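Local coordinates for trypsin-resistant surface T6 protein (Streptococcus pyogenes serotype M6, PDB 4P0D), which forms the backbone subunit of the streptococcal pilus, a modular three-domain pilin probably joined into fibres and anchored to the cell wall through its sortase signal, at residues I15-T20 with L99-A103; T60-N64 with T184-V188; G106-I112 with A143-P148. The protein carries 1 engineered substitution. One frame throughout, in Å; residues are numbered along the deposited sequence.

Contact 1: residues I15-T20 with L99-A103; sequences IEGGPT and LLTGA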
# COMPACT_ATOMS: atom_id res chain seq x y z
N ILE A 15 -6.27 -28.38 -1.10
CA ILE A 15 -7.10 -27.25 -1.48
C ILE A 15 -7.17 -26.28 -0.30
O ILE A 15 -7.76 -26.59 0.74
CB ILE A 15 -8.52 -27.69 -1.89
CG1 ILE A 15 -8.43 -28.71 -3.03
CG2 ILE A 15 -9.35 -26.49 -2.33
CD1 ILE A 15 -9.77 -29.12 -3.61
N GLU A 16 -6.54 -25.12 -0.47
CA GLU A 16 -6.49 -24.10 0.56
C GLU A 16 -7.26 -22.88 0.11
O GLU A 16 -7.36 -22.59 -1.08
CB GLU A 16 -5.04 -23.72 0.83
CG GLU A 16 -4.20 -24.77 1.53
CD GLU A 16 -2.70 -24.47 1.42
OE1 GLU A 16 -2.11 -24.55 0.32
OE2 GLU A 16 -2.12 -24.13 2.45
N GLY A 17 -7.83 -22.15 1.06
CA GLY A 17 -8.43 -20.88 0.75
C GLY A 17 -9.83 -20.95 0.20
O GLY A 17 -10.37 -19.93 -0.15
N GLY A 18 -10.42 -22.14 0.18
CA GLY A 18 -11.81 -22.31 -0.25
C GLY A 18 -12.18 -21.81 -1.64
O GLY A 18 -13.11 -21.01 -1.79
N PRO A 19 -11.48 -22.31 -2.67
CA PRO A 19 -11.81 -21.89 -4.03
C PRO A 19 -13.04 -22.62 -4.58
O PRO A 19 -13.53 -23.56 -3.98
CB PRO A 19 -10.58 -22.29 -4.81
CG PRO A 19 -10.13 -23.54 -4.12
CD PRO A 19 -10.39 -23.30 -2.66
N THR A 20 -13.52 -22.16 -5.72
CA THR A 20 -14.48 -22.88 -6.54
C THR A 20 -13.70 -23.85 -7.39
O THR A 20 -12.62 -23.51 -7.91
CB THR A 20 -15.21 -21.88 -7.46
OG1 THR A 20 -15.95 -20.98 -6.65
CG2 THR A 20 -16.12 -22.57 -8.41
N LEU A 99 -10.04 -26.38 -12.92
CA LEU A 99 -9.61 -25.05 -12.51
C LEU A 99 -10.15 -24.70 -11.12
O LEU A 99 -11.36 -24.85 -10.83
CB LEU A 99 -10.04 -23.97 -13.52
CG LEU A 99 -9.51 -24.14 -14.95
CD1 LEU A 99 -10.08 -23.04 -15.85
CD2 LEU A 99 -7.99 -24.14 -15.01
N LEU A 100 -9.24 -24.22 -10.27
CA LEU A 100 -9.57 -23.75 -8.92
C LEU A 100 -9.45 -22.23 -8.91
O LEU A 100 -8.35 -21.68 -9.15
CB LEU A 100 -8.64 -24.39 -7.89
CG LEU A 100 -8.70 -25.93 -7.75
CD1 LEU A 100 -7.70 -26.62 -8.67
CD2 LEU A 100 -8.42 -26.36 -6.32
N THR A 101 -10.57 -21.54 -8.67
CA THR A 101 -10.66 -20.08 -8.81
C THR A 101 -11.29 -19.48 -7.57
O THR A 101 -11.87 -20.19 -6.76
CB THR A 101 -11.56 -19.67 -9.99
OG1 THR A 101 -12.83 -20.31 -9.87
CG2 THR A 101 -10.95 -20.05 -11.30
N GLY A 102 -11.12 -18.16 -7.42
CA GLY A 102 -11.78 -17.40 -6.37
C GLY A 102 -11.47 -17.74 -4.92
O GLY A 102 -12.30 -17.47 -4.06
N ALA A 103 -10.32 -18.33 -4.63
CA ALA A 103 -9.93 -18.62 -3.24
C ALA A 103 -10.02 -17.33 -2.44
O ALA A 103 -9.55 -16.27 -2.89
CB ALA A 103 -8.52 -19.19 -3.16

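Contact 2: residues T60-N64 with T184-V188; sequences TTIAN and TKEAV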
# COMPACT_ATOMS: atom_id res chain seq x y z
N THR A 60 -1.81 -25.98 -19.56
CA THR A 60 -2.13 -24.56 -19.50
C THR A 60 -2.74 -24.03 -20.83
O THR A 60 -3.70 -23.27 -20.83
CB THR A 60 -0.89 -23.74 -19.11
OG1 THR A 60 -0.49 -24.10 -17.79
CG2 THR A 60 -1.18 -22.26 -19.16
N THR A 61 -2.16 -24.42 -21.96
CA THR A 61 -2.71 -24.08 -23.27
C THR A 61 -4.19 -24.45 -23.43
O THR A 61 -4.99 -23.65 -23.92
CB THR A 61 -1.86 -24.74 -24.37
OG1 THR A 61 -0.53 -24.24 -24.25
CG2 THR A 61 -2.40 -24.41 -25.78
N ILE A 62 -4.57 -25.65 -22.98
CA ILE A 62 -5.95 -26.11 -23.06
C ILE A 62 -6.83 -25.22 -22.21
O ILE A 62 -7.91 -24.79 -22.63
CB ILE A 62 -6.08 -27.59 -22.61
CG1 ILE A 62 -5.34 -28.50 -23.60
CG2 ILE A 62 -7.54 -28.00 -22.50
CD1 ILE A 62 -4.73 -29.75 -23.00
N ALA A 63 -6.37 -24.93 -20.99
CA ALA A 63 -7.12 -24.06 -20.07
C ALA A 63 -7.34 -22.69 -20.68
O ALA A 63 -8.44 -22.14 -20.59
CB ALA A 63 -6.39 -23.95 -18.73
N ASN A 64 -6.29 -22.13 -21.28
CA ASN A 64 -6.43 -20.86 -22.01
C ASN A 64 -7.59 -20.95 -23.01
O ASN A 64 -8.45 -20.06 -23.07
CB ASN A 64 -5.12 -20.48 -22.73
CG ASN A 64 -3.97 -20.19 -21.77
OD1 ASN A 64 -4.18 -19.95 -20.58
ND2 ASN A 64 -2.76 -20.22 -22.28
N THR A 184 2.40 -20.54 -14.48
CA THR A 184 2.98 -21.42 -15.49
C THR A 184 3.31 -20.60 -16.73
O THR A 184 2.72 -19.55 -16.98
CB THR A 184 2.04 -22.59 -15.89
OG1 THR A 184 0.86 -22.09 -16.54
CG2 THR A 184 1.66 -23.40 -14.67
N LYS A 185 4.28 -21.09 -17.49
CA LYS A 185 4.88 -20.34 -18.61
C LYS A 185 3.88 -19.82 -19.65
O LYS A 185 4.00 -18.69 -20.11
CB LYS A 185 5.95 -21.22 -19.28
CG LYS A 185 7.00 -20.45 -20.08
CD LYS A 185 6.76 -20.54 -21.57
N GLU A 186 2.88 -20.63 -19.99
CA GLU A 186 1.90 -20.25 -21.03
C GLU A 186 0.69 -19.47 -20.54
O GLU A 186 -0.21 -19.17 -21.32
CB GLU A 186 1.40 -21.50 -21.78
CG GLU A 186 2.50 -22.43 -22.24
CD GLU A 186 3.37 -21.83 -23.31
OE1 GLU A 186 2.85 -21.05 -24.13
OE2 GLU A 186 4.58 -22.16 -23.33
N ALA A 187 0.66 -19.10 -19.25
CA ALA A 187 -0.49 -18.33 -18.74
C ALA A 187 -0.69 -17.07 -19.56
O ALA A 187 0.27 -16.42 -19.92
CB ALA A 187 -0.29 -17.97 -17.27
N VAL A 188 -1.95 -16.74 -19.84
CA VAL A 188 -2.32 -15.53 -20.60
C VAL A 188 -2.44 -14.27 -19.74
O VAL A 188 -2.32 -13.15 -20.25
CB VAL A 188 -3.62 -15.74 -21.41
CG1 VAL A 188 -3.37 -16.70 -22.57
CG2 VAL A 188 -4.78 -16.22 -20.52

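Contact 3: residues G106-I112 with A143-P148; sequences GRTYNPI and AKSSLP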
# COMPACT_ATOMS: atom_id res chain seq x y z
N GLY A 106 -6.86 -15.19 -1.44
CA GLY A 106 -6.06 -14.54 -2.48
C GLY A 106 -5.09 -15.44 -3.22
O GLY A 106 -4.34 -14.97 -4.07
N ARG A 107 -5.09 -16.74 -2.94
CA ARG A 107 -4.15 -17.60 -3.62
C ARG A 107 -4.56 -17.87 -5.06
O ARG A 107 -5.72 -17.72 -5.45
CB ARG A 107 -3.87 -18.89 -2.85
CG ARG A 107 -4.94 -19.95 -2.87
CD ARG A 107 -4.50 -21.13 -1.99
NE ARG A 107 -4.01 -20.68 -0.70
CZ ARG A 107 -2.77 -20.76 -0.23
NH1 ARG A 107 -1.75 -21.34 -0.90
NH2 ARG A 107 -2.54 -20.24 0.95
N THR A 108 -3.56 -18.25 -5.83
CA THR A 108 -3.74 -18.55 -7.25
C THR A 108 -3.17 -19.94 -7.52
O THR A 108 -2.12 -20.30 -6.99
CB THR A 108 -3.09 -17.48 -8.17
OG1 THR A 108 -3.30 -17.84 -9.54
CG2 THR A 108 -1.60 -17.35 -7.93
N TYR A 109 -3.90 -20.71 -8.33
CA TYR A 109 -3.67 -22.13 -8.53
C TYR A 109 -3.24 -22.42 -9.96
O TYR A 109 -3.67 -21.74 -10.88
CB TYR A 109 -4.98 -22.91 -8.30
CG TYR A 109 -5.33 -23.20 -6.87
CD1 TYR A 109 -4.92 -24.39 -6.27
CD2 TYR A 109 -6.10 -22.32 -6.11
CE1 TYR A 109 -5.25 -24.68 -4.95
CE2 TYR A 109 -6.42 -22.61 -4.78
CZ TYR A 109 -6.01 -23.79 -4.22
OH TYR A 109 -6.35 -24.10 -2.90
N ASN A 110 -2.39 -23.44 -10.13
CA ASN A 110 -2.14 -23.99 -11.45
C ASN A 110 -3.34 -24.85 -11.87
O ASN A 110 -4.09 -25.34 -11.01
CB ASN A 110 -0.89 -24.88 -11.47
CG ASN A 110 0.40 -24.13 -11.14
OD1 ASN A 110 0.50 -22.90 -11.20
ND2 ASN A 110 1.41 -24.90 -10.80
N PRO A 111 -3.51 -25.05 -13.19
CA PRO A 111 -4.51 -25.98 -13.74
C PRO A 111 -4.20 -27.44 -13.41
O PRO A 111 -3.05 -27.77 -13.17
CB PRO A 111 -4.41 -25.78 -15.25
CG PRO A 111 -3.51 -24.61 -15.47
CD PRO A 111 -2.69 -24.42 -14.24
N ILE A 112 -5.20 -28.31 -13.40
CA ILE A 112 -4.99 -29.73 -13.14
C ILE A 112 -5.62 -30.57 -14.24
O ILE A 112 -6.73 -30.28 -14.69
CB ILE A 112 -5.55 -30.18 -11.77
CG1 ILE A 112 -4.98 -29.31 -10.64
CG2 ILE A 112 -5.19 -31.64 -11.51
CD1 ILE A 112 -5.64 -29.55 -9.30
N ALA A 143 -3.13 -30.27 -5.53
CA ALA A 143 -3.28 -28.95 -6.07
C ALA A 143 -2.03 -28.17 -5.72
O ALA A 143 -1.39 -28.43 -4.68
CB ALA A 143 -4.51 -28.27 -5.53
N LYS A 144 -1.69 -27.23 -6.60
CA LYS A 144 -0.54 -26.36 -6.44
C LYS A 144 -0.95 -24.89 -6.56
O LYS A 144 -1.52 -24.45 -7.56
CB LYS A 144 0.55 -26.70 -7.46
CG LYS A 144 1.80 -25.84 -7.29
CD LYS A 144 2.98 -26.40 -8.07
CE LYS A 144 4.02 -25.33 -8.34
NZ LYS A 144 5.27 -25.95 -8.87
N SER A 145 -0.61 -24.12 -5.53
CA SER A 145 -0.99 -22.73 -5.47
C SER A 145 0.15 -21.89 -4.87
O SER A 145 1.07 -22.43 -4.23
CB SER A 145 -2.26 -22.60 -4.63
OG SER A 145 -2.01 -23.01 -3.29
N SER A 146 0.07 -20.57 -5.08
CA SER A 146 0.98 -19.61 -4.46
C SER A 146 0.17 -18.49 -3.81
O SER A 146 -0.96 -18.19 -4.21
CB SER A 146 1.97 -19.08 -5.50
OG SER A 146 1.30 -18.43 -6.58
N LEU A 147 0.72 -17.88 -2.77
CA LEU A 147 0.02 -16.84 -2.03
C LEU A 147 0.91 -15.60 -2.06
O LEU A 147 1.90 -15.54 -1.36
CB LEU A 147 -0.25 -17.27 -0.57
CG LEU A 147 -0.89 -16.25 0.39
CD1 LEU A 147 -2.26 -15.82 -0.11
CD2 LEU A 147 -1.00 -16.82 1.80
N PRO A 148 0.57 -14.63 -2.91
CA PRO A 148 1.35 -13.40 -2.91
C PRO A 148 1.17 -12.58 -1.64
O PRO A 148 0.25 -12.84 -0.84
CB PRO A 148 0.79 -12.65 -4.11
CG PRO A 148 0.26 -13.72 -5.01
CD PRO A 148 -0.36 -14.68 -4.06
O HOH W 1 1.51 -22.15 -1.37
O HOH W 2 0.57 -20.44 -8.23
O HOH W 3 -3.08 -27.14 -9.01

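Contact 1: residues I15-T20 with L99-A103
In antiparallel sheets, residues of a hydrogen-bonded pair exchange two backbone N-H...O bonds, and the start of strand 20-31 in the N-terminal Ig-like domain gives a compact example. Thr20 opens strand 20-31 opposite Thr101, the last residue of strand 94-101. They form a hydrogen-bonded pair: Thr20 N donates to Thr101 O (2.8 Å) and Thr101 N to Thr20 O (2.9 Å). Their side chains share one face of the sheet, where Thr20 CB lies 3.7 Å from Thr101 OG1.

Leu100 has its side chain in the domain interior. Its CD2 meets Ile15 CG1 and Pro19 CG, each at 4.0 Å, so that Ile15 and Pro19 rest on the same leucine methyl; Tyr109 of the adjoining strand adds an aromatic wall.

Beyond the strand end, Ala103 packs against the flank of the loop, its CA 3.4 Å from Gly17 O and its CB 4.1 Å from Pro19 CB. The backbone comes in so closely here that an ideal CB on Gly17 would sit only 3.2 Å from Ala103 CB, and at these backbone angles it would also jam against Glu16 O, which alone calls for glycine. Thr20 O also accepts a CA-H...O contact from Leu100 CA at 3.2 Å.

Contact 2: residues T60-N64 with T184-V188
Hydrogen bonds pin this contact at two points one helical turn apart. At the first, the hydroxyls of two threonines meet, Thr60 OG1 lying 2.7 Å from Thr184 OG1. At the second, the amide of Asn64 donates from ND2 to the main-chain carbonyl Glu186 O at 2.9 Å. The spacing follows from the helix itself: Asn64 N is bonded to Thr60 O (2.9 Å), so residues four apart present their side chains on the same flank, and both CA-to-CB bonds point toward the facing loop.

That loop contains a type I beta turn from Thr184 to Ala187, closed by Ala187 N to Thr184 O at 3.1 Å. The contact is an interdomain one, a helix docked against a turn of the next module. Here helix 56-68 belongs to the N-terminal Ig-like domain, while the turn comes from the Cna-B-like middle domain of the pilin, between strands 171-179 and 192-197.

Van der Waals contacts accompany the two bonds. Thr60 CG2 rests on the turn backbone, 3.6 Å from Glu186 C and 3.7 Å from Ala187 N, and is 3.8 Å from Glu186 CB. Past the turn, Val188 CG1 approaches Asn64 ND2 to 3.6 Å. Thr289, on another loop, packs beside both Thr60 and Asn64.

Contact 3: residues G106-I112 with A143-P148
Two antiparallel strands of the Ig-like domain are laced together here by main chain, side chains and water. At Ala143, CB touches the edge of the Tyr109 ring (3.7 Å from CE1) and reaches Ile112 CD1 at 4.1 Å. Lys144 O accepts a hydrogen bond from Asn110 N (2.9 Å), while water 3 bridges Lys144 N and Asn110 O, standing in for a direct bond.

Ser145 forms the non-hydrogen-bonded pair with Tyr109, their CA atoms 4.1 Å apart. Its CB sits over the ring in a CH-pi contact, 3.6 Å from the centroid, and its OG accepts from Arg107 NH1 at 2.9 Å; Asp105 holds the same guanidinium by a salt bridge. Ser146 completes a hydrogen-bonded pair with Thr108: Ser146 N donates to Thr108 O (2.9 Å) and Thr108 N to Ser146 O (3.1 Å). Its OG also bonds to Ser182 N. Leu147 then lays CB over one face of the guanidinium, and Pro148 CD lies 4.0 Å from Gly106 O.

Around this ladder, strand 94-101 flanks strand 108-116, strand 7-13 runs parallel to strand 139-155, and strand 276-285 meets Pro148 through Phe282 and Tyr284.

Overall arrangement
From the N terminus, the chain leaves strand 7-13, turns through 15-20, and contact 1 is closed when 99-103 returns beside it after 78 intervening residues. Helix 56-68, lying within that excursion, supplies the first half of contact 2, whose partner 184-188 comes much later, so contacts 1 and 2 cross. Contact 3 follows contact 1 in series, closing a 30-residue excursion, and is nested within contact 2. Contacts 1 and 3 serve one sheet, joined where Tyr109 OH bonds to Glu16 O; contact 2 ties the helix of this first domain to the second. Leu99 against Ala63 and Asn110 against Thr184 connect contact 2 to contacts 1 and 3 respectively.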